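Local coordinates for CghA (Chaetomium globosum, PDB 6KBC), which belongs to a fungal family of two-domain, calycin-like beta proteins and binds the ligand WK1 in a pocket, at residues Q14-T19 against S71-S76; T44-W49 against S229-V234; S65-G70 against R78-A83. All blocks are in the same frame, centred on the assembly; numbering follows the deposited sequence.

Contact 1 of 3, residues Q14-T19 against S71-S76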
loop_
_atom_site.group_PDB
_atom_site.type_symbol
_atom_site.label_atom_id
_atom_site.label_comp_id
_atom_site.label_asym_id
_atom_site.label_seq_id
_atom_site.Cartn_x
_atom_site.Cartn_y
_atom_site.Cartn_z
ATOM N N GLN A 14 20.878 18.152 8.042
ATOM C CA GLN A 14 20.643 19.234 7.092
ATOM C C GLN A 14 20.063 18.706 5.786
ATOM O O GLN A 14 20.276 19.299 4.728
ATOM C CB GLN A 14 21.928 20.022 6.825
ATOM C CG GLN A 14 22.607 20.595 8.067
ATOM C CD GLN A 14 21.834 21.753 8.681
ATOM O OE1 GLN A 14 21.616 21.802 9.894
ATOM N NE2 GLN A 14 21.427 22.702 7.843
ATOM N N PHE A 15 19.321 17.597 5.841
ATOM C CA PHE A 15 18.744 17.007 4.636
ATOM C C PHE A 15 17.440 17.681 4.222
ATOM O O PHE A 15 17.014 17.533 3.071
ATOM C CB PHE A 15 18.509 15.503 4.845
ATOM C CG PHE A 15 17.570 15.175 5.986
ATOM C CD1 PHE A 15 16.197 15.345 5.852
ATOM C CD2 PHE A 15 18.061 14.713 7.193
ATOM C CE1 PHE A 15 15.338 15.051 6.892
ATOM C CE2 PHE A 15 17.202 14.418 8.242
ATOM C CZ PHE A 15 15.838 14.589 8.088
ATOM N N LEU A 16 16.799 18.397 5.139
ATOM C CA LEU A 16 15.509 19.017 4.875
ATOM C C LEU A 16 15.690 20.342 4.145
ATOM O O LEU A 16 16.577 21.132 4.475
ATOM C CB LEU A 16 14.767 19.235 6.194
ATOM C CG LEU A 16 13.242 19.256 6.221
ATOM C CD1 LEU A 16 12.666 17.917 5.796
ATOM C CD2 LEU A 16 12.782 19.601 7.628
ATOM N N ALA A 17 14.852 20.578 3.140
ATOM C CA ALA A 17 14.848 21.882 2.497
ATOM C C ALA A 17 14.244 22.932 3.429
ATOM O O ALA A 17 13.558 22.618 4.407
ATOM C CB ALA A 17 14.074 21.837 1.181
ATOM N N ASP A 18 14.521 24.198 3.117
ATOM C CA ASP A 18 14.019 25.296 3.938
ATOM C C ASP A 18 12.537 25.543 3.678
ATOM O O ASP A 18 11.756 25.718 4.620
ATOM C CB ASP A 18 14.843 26.558 3.667
ATOM C CG ASP A 18 14.551 27.684 4.651
ATOM O OD1 ASP A 18 13.386 27.852 5.074
ATOM O OD2 ASP A 18 15.502 28.413 5.006
ATOM N N THR A 19 12.141 25.560 2.416
ATOM C CA THR A 19 10.760 25.703 1.996
ATOM C C THR A 19 10.311 24.420 1.311
ATOM O O THR A 19 11.142 23.612 0.879
ATOM C CB THR A 19 10.605 26.878 1.023
ATOM O OG1 THR A 19 11.335 26.590 -0.174
ATOM C CG2 THR A 19 11.166 28.146 1.639
ATOM N N SER A 71 7.648 16.022 6.858
ATOM C CA SER A 71 6.901 16.653 7.943
ATOM C C SER A 71 7.200 16.073 9.316
ATOM O O SER A 71 6.868 16.711 10.318
ATOM C CB SER A 71 5.401 16.556 7.694
ATOM O OG SER A 71 4.974 15.205 7.651
ATOM N N GLN A 72 7.791 14.887 9.412
ATOM C CA GLN A 72 7.997 14.320 10.731
ATOM C C GLN A 72 9.490 14.353 11.106
ATOM O O GLN A 72 9.943 13.616 11.989
ATOM C CB GLN A 72 7.361 12.927 10.743
ATOM C CG GLN A 72 7.354 12.237 12.072
ATOM C CD GLN A 72 6.652 10.889 12.017
ATOM O OE1 GLN A 72 6.205 10.434 10.963
ATOM N NE2 GLN A 72 6.457 10.287 13.203
ATOM N N ALA A 73 10.265 15.189 10.409
ATOM C CA ALA A 73 11.642 15.465 10.789
ATOM C C ALA A 73 11.704 15.955 12.238
ATOM O O ALA A 73 10.775 16.609 12.731
ATOM C CB ALA A 73 12.282 16.492 9.845
ATOM N N PRO A 74 12.803 15.650 12.959
ATOM C CA PRO A 74 14.036 15.031 12.445
ATOM C C PRO A 74 13.909 13.550 12.071
ATOM O O PRO A 74 14.677 13.083 11.231
ATOM C CB PRO A 74 15.016 15.203 13.609
ATOM C CG PRO A 74 14.154 15.165 14.824
ATOM C CD PRO A 74 12.849 15.821 14.427
ATOM N N ALA A 75 12.948 12.838 12.664
ATOM C CA ALA A 75 12.789 11.401 12.428
ATOM C C ALA A 75 12.046 11.140 11.112
ATOM O O ALA A 75 10.968 10.550 11.071
ATOM C CB ALA A 75 12.074 10.756 13.608
ATOM N N SER A 76 12.664 11.577 10.013
ATOM C CA SER A 76 12.012 11.508 8.711
ATOM C C SER A 76 12.121 10.148 8.045
ATOM O O SER A 76 11.378 9.887 7.093
ATOM C CB SER A 76 12.595 12.559 7.762
ATOM O OG SER A 76 12.109 13.851 8.082
#
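The F15 ring meets P74 and S76 across the contact, with A73 CB more loosely beside it, and most of this contact is made by that ring. From CB outward, chi1 of 60° places CG between the backbone N and the carbonyl carbon, and the far end of the ring reaches the other loop. Here F15 CE1 lies 3.6 Å from S76 OG, with the serine CB just behind. At the tip, F15 CZ comes to 3.7 Å from P74 O, which lies at the ring edge and in its plane; F15 CE2 approaches the same oxygen more loosely. That carbonyl also takes a weak bond from S76 N (2.8 Å to P74 O), closing an inverse gamma turn centred on A75. S76 OG, near the ring edge, has its polar partner in D69 O. Next door, L16 CD2 touches the A73 methyl, CB, at 3.9 Å, just ahead of the cis peptide bond that leads into P74. The 14-19 loop, which follows strand 6-10 and is backbone hydrogen-bonded through F15 and A17 to L41, thus packs on the turn joining strands 60-69 and 77-85, where F77 also meets the F15 ring.

Contact 2 of 3, residues T44-W49 against S229-V234. With WK1 ((2S)-3-[(2S,4E)-4-[[(1R,2S,4aR,6S,8R,8aS)-2-[(E)-but-2-en-2-yl]-6,8-dimethyl-1,2,4a,5,6,7,8,8a-octahydronaphthalen-1-yl]-oxidanyl-methylidene]-3,5-bis(oxidanylidene)pyrrolidin-2-yl]-2-methyl-2-oxidanyl-propanoic acid), chain B.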
loop_
_atom_site.group_PDB
_atom_site.type_symbol
_atom_site.label_atom_id
_atom_site.label_comp_id
_atom_site.label_asym_id
_atom_site.label_seq_id
_atom_site.Cartn_x
_atom_site.Cartn_y
_atom_site.Cartn_z
ATOM N N THR A 44 7.235 19.170 3.594
ATOM C CA THR A 44 5.854 18.702 3.533
ATOM C C THR A 44 5.697 17.505 2.609
ATOM O O THR A 44 4.562 17.116 2.303
ATOM C CB THR A 44 4.908 19.808 3.062
ATOM O OG1 THR A 44 5.273 20.198 1.734
ATOM C CG2 THR A 44 4.986 21.013 3.995
ATOM N N ALA A 45 6.796 16.934 2.131
ATOM C CA ALA A 45 6.709 15.822 1.202
ATOM C C ALA A 45 6.814 14.498 1.946
ATOM O O ALA A 45 7.330 14.414 3.064
ATOM C CB ALA A 45 7.800 15.906 0.134
ATOM N N VAL A 46 6.297 13.457 1.312
ATOM C CA VAL A 46 6.446 12.096 1.807
ATOM C C VAL A 46 6.645 11.185 0.613
ATOM O O VAL A 46 5.932 11.295 -0.390
ATOM C CB VAL A 46 5.253 11.654 2.677
ATOM C CG1 VAL A 46 3.967 11.650 1.877
ATOM C CG2 VAL A 46 5.514 10.257 3.233
ATOM N N GLU A 47 7.659 10.333 0.695
ATOM C CA GLU A 47 7.905 9.305 -0.296
ATOM C C GLU A 47 7.771 7.956 0.390
ATOM O O GLU A 47 8.196 7.790 1.539
ATOM C CB GLU A 47 9.291 9.461 -0.928
ATOM C CG GLU A 47 9.462 10.808 -1.603
ATOM C CD GLU A 47 10.383 10.759 -2.800
ATOM O OE1 GLU A 47 11.446 11.404 -2.754
ATOM O OE2 GLU A 47 10.027 10.109 -3.796
ATOM N N THR A 48 7.153 7.010 -0.309
ATOM C CA THR A 48 6.844 5.703 0.248
ATOM C C THR A 48 7.196 4.627 -0.764
ATOM O O THR A 48 6.831 4.726 -1.939
ATOM C CB THR A 48 5.360 5.597 0.637
ATOM O OG1 THR A 48 4.999 6.724 1.441
ATOM C CG2 THR A 48 5.105 4.315 1.422
ATOM N N TRP A 49 7.926 3.615 -0.302
ATOM C CA TRP A 49 8.134 2.371 -1.027
ATOM C C TRP A 49 7.538 1.264 -0.174
ATOM O O TRP A 49 8.007 1.027 0.944
ATOM C CB TRP A 49 9.625 2.106 -1.277
ATOM C CG TRP A 49 10.302 3.130 -2.150
ATOM C CD1 TRP A 49 10.614 3.002 -3.477
ATOM C CD2 TRP A 49 10.743 4.430 -1.758
ATOM N NE1 TRP A 49 11.233 4.141 -3.926
ATOM C CE2 TRP A 49 11.320 5.035 -2.892
ATOM C CE3 TRP A 49 10.706 5.145 -0.557
ATOM C CZ2 TRP A 49 11.854 6.320 -2.860
ATOM C CZ3 TRP A 49 11.239 6.422 -0.528
ATOM C CH2 TRP A 49 11.799 6.995 -1.671
ATOM N N SER A 229 4.735 5.569 -3.875
ATOM C CA SER A 229 3.954 6.767 -3.644
ATOM C C SER A 229 4.878 7.944 -3.379
ATOM O O SER A 229 5.977 7.788 -2.834
ATOM C CB SER A 229 3.008 6.591 -2.463
ATOM O OG SER A 229 2.330 7.803 -2.145
ATOM N N TRP A 230 4.413 9.126 -3.769
ATOM C CA TRP A 230 5.027 10.357 -3.286
ATOM C C TRP A 230 4.008 11.486 -3.365
ATOM O O TRP A 230 3.169 11.522 -4.266
ATOM C CB TRP A 230 6.302 10.691 -4.068
ATOM C CG TRP A 230 6.072 11.102 -5.484
ATOM C CD1 TRP A 230 5.942 12.375 -5.962
ATOM C CD2 TRP A 230 5.981 10.236 -6.622
ATOM N NE1 TRP A 230 5.764 12.351 -7.327
ATOM C CE2 TRP A 230 5.777 11.049 -7.753
ATOM C CE3 TRP A 230 6.033 8.849 -6.791
ATOM C CZ2 TRP A 230 5.631 10.523 -9.034
ATOM C CZ3 TRP A 230 5.893 8.333 -8.056
ATOM C CH2 TRP A 230 5.695 9.165 -9.164
ATOM N N LEU A 231 4.092 12.396 -2.398
ATOM C CA LEU A 231 3.200 13.541 -2.251
ATOM C C LEU A 231 4.042 14.729 -1.812
ATOM O O LEU A 231 4.883 14.580 -0.914
ATOM C CB LEU A 231 2.125 13.298 -1.186
ATOM C CG LEU A 231 0.953 12.403 -1.500
ATOM C CD1 LEU A 231 1.357 10.951 -1.242
ATOM C CD2 LEU A 231 -0.196 12.829 -0.593
ATOM N N PRO A 232 3.828 15.911 -2.389
ATOM C CA PRO A 232 4.534 17.111 -1.920
ATOM C C PRO A 232 3.826 17.849 -0.796
ATOM O O PRO A 232 4.310 18.900 -0.371
ATOM C CB PRO A 232 4.580 17.978 -3.184
ATOM C CG PRO A 232 3.324 17.630 -3.897
ATOM C CD PRO A 232 3.067 16.162 -3.624
ATOM N N MET A 233 2.687 17.306 -0.363
ATOM C CA MET A 233 1.876 17.902 0.723
ATOM C C MET A 233 1.598 16.855 1.799
ATOM O O MET A 233 1.636 15.680 1.501
ATOM C CB MET A 233 0.561 18.474 0.190
ATOM C CG MET A 233 -0.509 17.446 -0.100
ATOM S SD MET A 233 -0.253 16.469 -1.563
ATOM C CE MET A 233 -0.652 17.594 -2.883
ATOM N N VAL A 234 1.364 17.287 3.022
ATOM C CA VAL A 234 1.128 16.299 4.070
ATOM C C VAL A 234 -0.279 15.773 3.814
ATOM O O VAL A 234 -1.229 16.548 3.650
ATOM C CB VAL A 234 1.278 16.870 5.491
ATOM C CG1 VAL A 234 2.674 17.403 5.730
ATOM C CG2 VAL A 234 0.195 17.821 5.860
HETATM O O WK1 B . 2.668 2.738 11.806
HETATM C C17 WK1 B . 2.379 1.883 11.009
HETATM O O1 WK1 B . 2.853 0.782 11.050
HETATM C C19 WK1 B . 1.403 2.163 9.941
HETATM O O2 WK1 B . 0.815 3.413 10.067
HETATM C C18 WK1 B . 0.281 1.176 10.040
HETATM C C20 WK1 B . 2.227 2.100 8.685
HETATM C C22 WK1 B . 1.371 1.972 7.491
HETATM N N WK1 B . 2.011 1.720 6.214
HETATM C C21 WK1 B . 1.489 2.519 5.290
HETATM O O5 WK1 B . 1.869 2.482 4.034
HETATM C C23 WK1 B . 0.483 3.069 7.180
HETATM O O4 WK1 B . -0.317 3.677 8.032
HETATM C C24 WK1 B . 0.480 3.454 5.811
HETATM C C16 WK1 B . -0.329 4.493 5.182
HETATM O O3 WK1 B . -1.144 5.136 5.924
HETATM C C9 WK1 B . -0.299 4.685 3.724
HETATM C C8 WK1 B . -1.327 3.606 3.281
HETATM C C12 WK1 B . -1.338 2.264 3.984
HETATM C C13 WK1 B . -0.703 1.212 3.519
HETATM C C90 WK1 B . -0.727 -0.093 4.239
HETATM C C14 WK1 B . -2.090 2.102 5.257
HETATM C C7 WK1 B . -2.736 4.108 3.371
HETATM C C6 WK1 B . -3.043 5.234 2.783
HETATM C C3 WK1 B . -1.906 6.083 2.310
HETATM C C4 WK1 B . -0.716 6.069 3.247
HETATM C C5 WK1 B . 0.437 6.714 2.503
HETATM C C11 WK1 B . 1.598 6.910 3.426
HETATM C C2 WK1 B . -2.255 7.477 1.857
HETATM C C1 WK1 B . -1.132 7.886 0.957
HETATM C C10 WK1 B . -1.353 9.158 0.206
HETATM C C WK1 B . 0.094 8.017 1.808
HETATM O O HOH W 1 4.016 8.749 -0.154
#
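T44 reaches P232 because chi1 of 62° tucks its OG1 between the backbone N and the carbonyl carbon, from where it donates a 2.7 Å hydrogen bond to P232 O. V46 has the same chi1 value, which puts CG1 in the equivalent place, 3.9 Å from L231 CB; the two side chains run side by side and point the same way. L231 CD1 carries on to the ligand, 3.6 Å from WK1 C10. From V46/L231 onward to T48/S229 the backbones form a regular antiparallel ladder. V46 and L231 exchange two bonds, as do T48 and S229, and E47 with W230 is the non-hydrogen-bonded pair between them. On the V46, T48 and S229 face one water takes part: it donates to S229 OG at 2.8 Å, bonds T48 OG1 at 2.8 Å and makes a weak link to V46 O. S229 OG has a second partner in Y182 O. On the other face E47 OE2 passes 3.8 Å from W230 CB, with the carboxylate and indole planes 69° apart; the same oxygen forms a salt bridge with R228, while the indole stacks on Y182. T48 and L231 belong to the WK1 pocket. Strand 46-54 lies between 223-231 and 60-69, and 223-231 in turn pairs with 181-200 on its other edge.

Contact 3 of 3, residues S65-G70 against R78-A83. With WK1 ((2S)-3-[(2S,4E)-4-[[(1R,2S,4aR,6S,8R,8aS)-2-[(E)-but-2-en-2-yl]-6,8-dimethyl-1,2,4a,5,6,7,8,8a-octahydronaphthalen-1-yl]-oxidanyl-methylidene]-3,5-bis(oxidanylidene)pyrrolidin-2-yl]-2-methyl-2-oxidanyl-propanoic acid), chain B.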
loop_
_atom_site.group_PDB
_atom_site.type_symbol
_atom_site.label_atom_id
_atom_site.label_comp_id
_atom_site.label_asym_id
_atom_site.label_seq_id
_atom_site.Cartn_x
_atom_site.Cartn_y
_atom_site.Cartn_z
ATOM N N SER A 65 6.509 -0.360 4.923
ATOM C CA SER A 65 6.581 0.856 4.134
ATOM C C SER A 65 7.879 1.547 4.508
ATOM O O SER A 65 8.115 1.825 5.688
ATOM C CB SER A 65 5.371 1.772 4.383
ATOM O OG SER A 65 4.208 1.216 3.791
ATOM N N PHE A 66 8.732 1.770 3.514
ATOM C CA PHE A 66 9.921 2.589 3.686
ATOM C C PHE A 66 9.529 4.040 3.438
ATOM O O PHE A 66 9.098 4.391 2.333
ATOM C CB PHE A 66 11.026 2.157 2.730
ATOM C CG PHE A 66 11.553 0.769 2.994
ATOM C CD1 PHE A 66 10.906 -0.342 2.475
ATOM C CD2 PHE A 66 12.704 0.576 3.753
ATOM C CE1 PHE A 66 11.399 -1.635 2.702
ATOM C CE2 PHE A 66 13.201 -0.710 3.983
ATOM C CZ PHE A 66 12.543 -1.811 3.460
ATOM N N PHE A 67 9.684 4.874 4.462
ATOM C CA PHE A 67 9.223 6.253 4.443
ATOM C C PHE A 67 10.393 7.229 4.420
ATOM O O PHE A 67 11.378 7.053 5.144
ATOM C CB PHE A 67 8.373 6.572 5.676
ATOM C CG PHE A 67 6.988 5.994 5.650
ATOM C CD1 PHE A 67 6.132 6.244 4.590
ATOM C CD2 PHE A 67 6.522 5.244 6.721
ATOM C CE1 PHE A 67 4.832 5.733 4.587
ATOM C CE2 PHE A 67 5.229 4.734 6.724
ATOM C CZ PHE A 67 4.385 4.980 5.657
ATOM N N ARG A 68 10.264 8.259 3.589
ATOM C CA ARG A 68 10.924 9.546 3.786
ATOM C C ARG A 68 9.806 10.567 3.966
ATOM O O ARG A 68 9.114 10.904 3.001
ATOM C CB ARG A 68 11.816 9.908 2.600
ATOM C CG ARG A 68 13.060 9.049 2.432
ATOM C CD ARG A 68 13.687 9.385 1.107
ATOM N NE ARG A 68 15.022 8.825 0.942
ATOM C CZ ARG A 68 15.848 9.185 -0.033
ATOM N NH1 ARG A 68 15.462 10.105 -0.908
ATOM N NH2 ARG A 68 17.053 8.636 -0.139
ATOM N N ASP A 69 9.612 11.035 5.195
ATOM C CA ASP A 69 8.516 11.946 5.533
ATOM C C ASP A 69 9.114 13.259 6.037
ATOM O O ASP A 69 9.587 13.340 7.178
ATOM C CB ASP A 69 7.585 11.313 6.569
ATOM C CG ASP A 69 6.298 12.113 6.784
ATOM O OD1 ASP A 69 6.233 13.289 6.368
ATOM O OD2 ASP A 69 5.344 11.562 7.378
ATOM N N GLY A 70 9.077 14.286 5.184
ATOM C CA GLY A 70 9.649 15.568 5.561
ATOM C C GLY A 70 8.967 16.172 6.770
ATOM O O GLY A 70 9.622 16.734 7.650
ATOM N N ARG A 78 12.170 5.981 8.043
ATOM C CA ARG A 78 11.384 5.065 8.846
ATOM C C ARG A 78 10.986 3.905 7.950
ATOM O O ARG A 78 10.578 4.120 6.806
ATOM C CB ARG A 78 10.163 5.820 9.386
ATOM C CG ARG A 78 9.303 5.161 10.414
ATOM C CD ARG A 78 8.155 6.128 10.684
ATOM N NE ARG A 78 8.617 7.409 11.221
ATOM C CZ ARG A 78 8.823 7.670 12.510
ATOM N NH1 ARG A 78 8.553 6.760 13.435
ATOM N NH2 ARG A 78 9.255 8.868 12.879
ATOM N N ALA A 79 11.152 2.691 8.446
ATOM C CA ALA A 79 10.568 1.509 7.825
ATOM C C ALA A 79 9.478 1.067 8.782
ATOM O O ALA A 79 9.772 0.608 9.890
ATOM C CB ALA A 79 11.595 0.402 7.592
ATOM N N ALA A 80 8.223 1.258 8.380
ATOM C CA ALA A 80 7.094 0.900 9.226
ATOM C C ALA A 80 6.692 -0.525 8.887
ATOM O O ALA A 80 6.341 -0.813 7.740
ATOM C CB ALA A 80 5.917 1.854 9.025
ATOM N N ILE A 81 6.726 -1.407 9.886
ATOM C CA ILE A 81 6.573 -2.838 9.667
ATOM C C ILE A 81 5.365 -3.352 10.427
ATOM O O ILE A 81 5.177 -3.031 11.605
ATOM C CB ILE A 81 7.831 -3.620 10.096
ATOM C CG1 ILE A 81 9.056 -3.115 9.341
ATOM C CG2 ILE A 81 7.625 -5.108 9.835
ATOM C CD1 ILE A 81 10.370 -3.388 10.076
ATOM N N ASN A 82 4.573 -4.188 9.765
ATOM C CA ASN A 82 3.464 -4.862 10.423
ATOM C C ASN A 82 3.456 -6.322 10.005
ATOM O O ASN A 82 3.645 -6.635 8.828
ATOM C CB ASN A 82 2.127 -4.213 10.070
ATOM C CG ASN A 82 1.992 -2.834 10.665
ATOM O OD1 ASN A 82 1.622 -2.696 11.824
ATOM N ND2 ASN A 82 2.331 -1.804 9.887
ATOM N N ALA A 83 3.188 -7.203 10.963
ATOM C CA ALA A 83 3.184 -8.633 10.701
ATOM C C ALA A 83 2.056 -9.272 11.491
ATOM O O ALA A 83 1.767 -8.849 12.615
ATOM C CB ALA A 83 4.532 -9.273 11.086
HETATM O O WK1 B . 2.668 2.738 11.806
HETATM C C17 WK1 B . 2.379 1.883 11.009
HETATM O O1 WK1 B . 2.853 0.782 11.050
HETATM C C19 WK1 B . 1.403 2.163 9.941
HETATM O O2 WK1 B . 0.815 3.413 10.067
HETATM C C18 WK1 B . 0.281 1.176 10.040
HETATM C C20 WK1 B . 2.227 2.100 8.685
HETATM C C22 WK1 B . 1.371 1.972 7.491
HETATM N N WK1 B . 2.011 1.720 6.214
HETATM C C21 WK1 B . 1.489 2.519 5.290
HETATM O O5 WK1 B . 1.869 2.482 4.034
HETATM C C23 WK1 B . 0.483 3.069 7.180
HETATM O O4 WK1 B . -0.317 3.677 8.032
HETATM C C24 WK1 B . 0.480 3.454 5.811
HETATM C C16 WK1 B . -0.329 4.493 5.182
HETATM O O3 WK1 B . -1.144 5.136 5.924
HETATM C C9 WK1 B . -0.299 4.685 3.724
HETATM C C8 WK1 B . -1.327 3.606 3.281
HETATM C C12 WK1 B . -1.338 2.264 3.984
HETATM C C13 WK1 B . -0.703 1.212 3.519
HETATM C C90 WK1 B . -0.727 -0.093 4.239
HETATM C C14 WK1 B . -2.090 2.102 5.257
HETATM C C7 WK1 B . -2.736 4.108 3.371
HETATM C C6 WK1 B . -3.043 5.234 2.783
HETATM C C3 WK1 B . -1.906 6.083 2.310
HETATM C C4 WK1 B . -0.716 6.069 3.247
HETATM C C5 WK1 B . 0.437 6.714 2.503
HETATM C C11 WK1 B . 1.598 6.910 3.426
HETATM C C2 WK1 B . -2.255 7.477 1.857
HETATM C C1 WK1 B . -1.132 7.886 0.957
HETATM C C10 WK1 B . -1.353 9.158 0.206
HETATM C C WK1 B . 0.094 8.017 1.808
#
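S65 and A80 form one hydrogen-bonded pair of this antiparallel ladder, and F67 with R78 the next. In the first, S65 N lies 2.9 Å from A80 O. In the second, R78 N to F67 O measures 3.2 Å and F67 N to R78 O 2.6 Å, a short value whose exact length is doubtful. CA-H groups of A79 and F66 fill in against the carbonyls of S65 and R78.

Apolar contacts divide between the two faces. F66 CD2 rests on the A79 methyl, and the F66 ring also meets F135 and W118 edge-to-face. On the other face F67 CE2 comes to 3.7 Å from A80 CB, and S65 CB lies over one face of the F67 ring, offset toward its rim.

The two strands make a beta hairpin, consistent with the up-and-down antiparallel topology of the calycin clan, and the face bearing S65, F67, A80 and N82 lines the pocket of WK1.

S65 OG donates to WK1 O5 at 2.7 Å, and N82 ND2 to WK1 O1 at 2.9 Å with an N-H...O angle of 160°; S92 OG bonds N82 OD1 and so helps fix the turn of the amide. F67 CE1 touches WK1 C11 at 3.6 Å, while the A80 methyl packs on WK1 C20. R78 works one shell back: NH2 bonds A75 O, and NH1 bonds H94 ND1, the imidazole whose NE2 is hydrogen-bonded to WK1.

Contact 2 has its centre about 12 Å from those of contacts 1 and 3, which lie about 15 Å apart. Along the chain the order is 14-19, 44-49, 65-70, 71-76, 78-83 and 229-234, so contact 3 is nested inside the loop closed by contact 2, while contact 1 crosses both. Strands 46-54 and 60-69 are neighbours, and backbone bonds such as W49 O to F66 N join contacts 2 and 3 into one run of antiparallel strands, 223-231, 46-54, 60-69 and 77-85. Both touch WK1. In contact 1 the S76 side chain is about 13 Å from WK1; 71-76 lies in the hairpin turn, and S71 CB packs on V234 CG1 of contact 2 at 3.5 Å.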